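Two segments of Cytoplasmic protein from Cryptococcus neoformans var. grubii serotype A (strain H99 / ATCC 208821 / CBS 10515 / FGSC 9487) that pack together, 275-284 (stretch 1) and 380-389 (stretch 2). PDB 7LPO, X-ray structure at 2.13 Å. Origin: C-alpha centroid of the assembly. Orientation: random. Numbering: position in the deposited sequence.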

# COMPACT_ATOMS: atom_id res chain seq x y z
N GLY A 275 -14.91 -0.28 -8.99
CA GLY A 275 -16.25 0.24 -9.18
C GLY A 275 -17.26 -0.87 -9.35
O GLY A 275 -17.26 -1.87 -8.63
N LEU A 276 -18.15 -0.70 -10.32
CA LEU A 276 -19.15 -1.70 -10.63
C LEU A 276 -18.72 -2.64 -11.75
O LEU A 276 -19.50 -3.51 -12.14
CB LEU A 276 -20.46 -1.01 -11.01
CG LEU A 276 -21.13 -0.31 -9.83
CD1 LEU A 276 -22.27 0.56 -10.31
CD2 LEU A 276 -21.61 -1.34 -8.81
N ILE A 277 -17.49 -2.50 -12.25
CA ILE A 277 -17.05 -3.26 -13.41
C ILE A 277 -16.99 -4.74 -13.05
O ILE A 277 -16.34 -5.13 -12.07
CB ILE A 277 -15.68 -2.77 -13.89
CG1 ILE A 277 -15.74 -1.32 -14.37
CG2 ILE A 277 -15.18 -3.66 -14.99
CD1 ILE A 277 -14.37 -0.66 -14.39
N GLY A 278 -17.64 -5.56 -13.85
CA GLY A 278 -17.70 -6.98 -13.59
C GLY A 278 -18.82 -7.40 -12.67
O GLY A 278 -18.94 -8.60 -12.39
N CYS A 279 -19.64 -6.47 -12.18
CA CYS A 279 -20.76 -6.86 -11.34
C CYS A 279 -21.67 -7.78 -12.13
O CYS A 279 -22.09 -7.45 -13.24
CB CYS A 279 -21.54 -5.64 -10.86
SG CYS A 279 -22.89 -6.10 -9.73
N LYS A 280 -21.96 -8.95 -11.56
CA LYS A 280 -22.79 -9.93 -12.25
C LYS A 280 -24.28 -9.62 -12.10
O LYS A 280 -25.07 -9.93 -12.99
CB LYS A 280 -22.49 -11.34 -11.73
CG LYS A 280 -21.04 -11.76 -11.87
CD LYS A 280 -20.66 -11.95 -13.33
CE LYS A 280 -19.17 -12.23 -13.50
NZ LYS A 280 -18.41 -11.02 -13.96
N ASP A 281 -24.67 -9.01 -10.98
CA ASP A 281 -26.08 -8.82 -10.66
C ASP A 281 -26.17 -7.65 -9.70
O ASP A 281 -25.78 -7.75 -8.54
CB ASP A 281 -26.65 -10.10 -10.05
CG ASP A 281 -28.16 -10.05 -9.89
OD1 ASP A 281 -28.75 -8.97 -10.10
OD2 ASP A 281 -28.75 -11.10 -9.56
N LEU A 282 -26.69 -6.53 -10.20
CA LEU A 282 -26.76 -5.32 -9.39
C LEU A 282 -27.76 -5.41 -8.25
O LEU A 282 -27.84 -4.49 -7.43
CB LEU A 282 -27.11 -4.14 -10.30
CG LEU A 282 -26.00 -3.74 -11.27
CD1 LEU A 282 -26.56 -2.90 -12.40
CD2 LEU A 282 -24.90 -2.99 -10.54
N ALA A 283 -28.53 -6.49 -8.17
CA ALA A 283 -29.53 -6.63 -7.12
C ALA A 283 -28.98 -7.30 -5.86
O ALA A 283 -29.70 -7.41 -4.87
CB ALA A 283 -30.73 -7.42 -7.63
N VAL A 284 -27.73 -7.73 -5.87
CA VAL A 284 -27.19 -8.47 -4.73
C VAL A 284 -25.73 -8.09 -4.50
O VAL A 284 -25.03 -7.66 -5.41
CB VAL A 284 -27.31 -9.99 -4.95
CG1 VAL A 284 -28.77 -10.41 -5.08
CG2 VAL A 284 -26.53 -10.41 -6.18
N THR A 380 -37.30 -0.19 -10.88
CA THR A 380 -37.07 -1.48 -11.50
C THR A 380 -35.66 -1.54 -12.07
O THR A 380 -35.24 -0.64 -12.80
CB THR A 380 -38.10 -1.74 -12.61
OG1 THR A 380 -39.42 -1.67 -12.06
CG2 THR A 380 -37.89 -3.12 -13.21
N LEU A 381 -34.93 -2.59 -11.69
CA LEU A 381 -33.63 -2.88 -12.28
C LEU A 381 -33.86 -3.39 -13.69
O LEU A 381 -34.45 -4.46 -13.88
CB LEU A 381 -32.90 -3.92 -11.44
CG LEU A 381 -31.44 -4.22 -11.77
CD1 LEU A 381 -30.60 -2.97 -11.74
CD2 LEU A 381 -30.92 -5.27 -10.76
N LEU A 382 -33.41 -2.63 -14.68
CA LEU A 382 -33.67 -2.98 -16.08
C LEU A 382 -32.55 -3.81 -16.70
O LEU A 382 -32.83 -4.63 -17.58
CB LEU A 382 -33.86 -1.71 -16.91
CG LEU A 382 -35.07 -0.84 -16.61
CD1 LEU A 382 -35.04 0.38 -17.51
CD2 LEU A 382 -36.37 -1.59 -16.79
N ARG A 383 -31.31 -3.63 -16.26
CA ARG A 383 -30.16 -4.33 -16.82
C ARG A 383 -29.27 -4.80 -15.68
O ARG A 383 -28.18 -4.26 -15.44
CB ARG A 383 -29.40 -3.44 -17.80
CG ARG A 383 -30.25 -2.95 -18.99
CD ARG A 383 -29.43 -2.12 -20.01
NE ARG A 383 -28.46 -2.95 -20.72
CZ ARG A 383 -27.71 -2.53 -21.75
NH1 ARG A 383 -27.82 -1.29 -22.20
NH2 ARG A 383 -26.85 -3.36 -22.33
N PRO A 384 -29.71 -5.82 -14.95
CA PRO A 384 -28.92 -6.27 -13.78
C PRO A 384 -27.48 -6.65 -14.11
O PRO A 384 -26.60 -6.51 -13.25
CB PRO A 384 -29.70 -7.48 -13.25
CG PRO A 384 -31.05 -7.44 -13.94
CD PRO A 384 -30.88 -6.67 -15.22
N ASP A 385 -27.21 -7.12 -15.33
CA ASP A 385 -25.87 -7.55 -15.73
C ASP A 385 -25.14 -6.50 -16.56
O ASP A 385 -24.11 -6.80 -17.16
CB ASP A 385 -25.97 -8.85 -16.52
CG ASP A 385 -26.73 -8.69 -17.82
OD1 ASP A 385 -27.58 -7.77 -17.91
OD2 ASP A 385 -26.48 -9.47 -18.76
N TYR A 386 -25.65 -5.27 -16.59
CA TYR A 386 -25.10 -4.19 -17.40
C TYR A 386 -23.58 -4.12 -17.39
O TYR A 386 -22.96 -3.93 -18.44
CB TYR A 386 -25.67 -2.86 -16.91
CG TYR A 386 -25.25 -1.63 -17.67
CD1 TYR A 386 -25.73 -1.39 -18.95
CD2 TYR A 386 -24.41 -0.69 -17.09
CE1 TYR A 386 -25.35 -0.25 -19.66
CE2 TYR A 386 -24.04 0.46 -17.79
CZ TYR A 386 -24.51 0.66 -19.07
OH TYR A 386 -24.15 1.78 -19.76
N PHE A 387 -22.98 -4.26 -16.21
CA PHE A 387 -21.54 -4.06 -16.05
C PHE A 387 -20.72 -5.33 -16.22
O PHE A 387 -19.49 -5.26 -16.17
CB PHE A 387 -21.26 -3.46 -14.67
CG PHE A 387 -21.87 -2.10 -14.45
CD1 PHE A 387 -21.24 -0.95 -14.90
CD2 PHE A 387 -23.06 -1.97 -13.76
CE1 PHE A 387 -21.80 0.32 -14.67
CE2 PHE A 387 -23.62 -0.71 -13.52
CZ PHE A 387 -22.98 0.43 -13.98
N SER A 388 -21.35 -6.48 -16.43
CA SER A 388 -20.61 -7.73 -16.58
C SER A 388 -20.15 -8.01 -18.00
O SER A 388 -19.33 -8.90 -18.22
CB SER A 388 -21.46 -8.91 -16.10
OG SER A 388 -22.58 -9.09 -16.94
N THR A 389 -20.68 -7.27 -18.98
CA THR A 389 -20.37 -7.46 -20.38
C THR A 389 -20.19 -6.09 -21.02
O THR A 389 -20.21 -5.06 -20.33
CB THR A 389 -21.49 -8.26 -21.08
OG1 THR A 389 -22.74 -7.59 -20.91
CG2 THR A 389 -21.60 -9.68 -20.49
O HOH W 1 -24.10 -5.44 -13.61
O HOH W 2 -17.57 -10.06 -16.17

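Two segments can pack tightly with few direct hydrogen bonds between them, provided that the polar backbone atoms brought into the contact find partners; this pair shows how. Only two direct hydrogen bonds cross between the stretches, both backbone to backbone and both donated by the first: G278 N to F387 O at 3.0 Å, and L282 N to P384 O at 3.1 Å. Between them a water bridges the chains. Water 1 donates to C279 O (2.9 Å) and to P384 O (2.7 Å) and accepts from F387 N (3.1 Å), so P384 O serves two donors. C279 O also lies 3.4 Å from S388 N, but the angle is poor; S388 N is instead satisfied within its own stretch by D385 O at 2.9 Å, an acceptor that S388 OG shares at 2.8 Å.

Turns supply much of the remaining pairing. In the type II turn from L276 to C279, C279 N reaches L276 O at 3.0 Å, and G278 adopts a positive phi at which a CB would jam against the preceding carbonyl, so glycine suits the site. Farther along, D281 OD1 accepts from A283 N at 3.2 Å. The long side chain of K280 folds back so that NZ donates to G278 O at 2.9 Å and to water 2 at 2.6 Å; that water donates to S388 O at 2.9 Å, extending the lysine's reach across the contact.

The apolar centre is F387, which buries the largest area here. L276 CB sits over one ring face, 3.8 Å from the centroid, while L282 CD1 approaches the edge, 3.8 Å from F387 CE2. L282 also meets L381, its CB lying 4.0 Å from L381 CD1. L276 and L282 thus pack against the flat ring, over a face and at the edge, while the hydrogen bonds are made by the backbone, lysine, aspartate, serine and water.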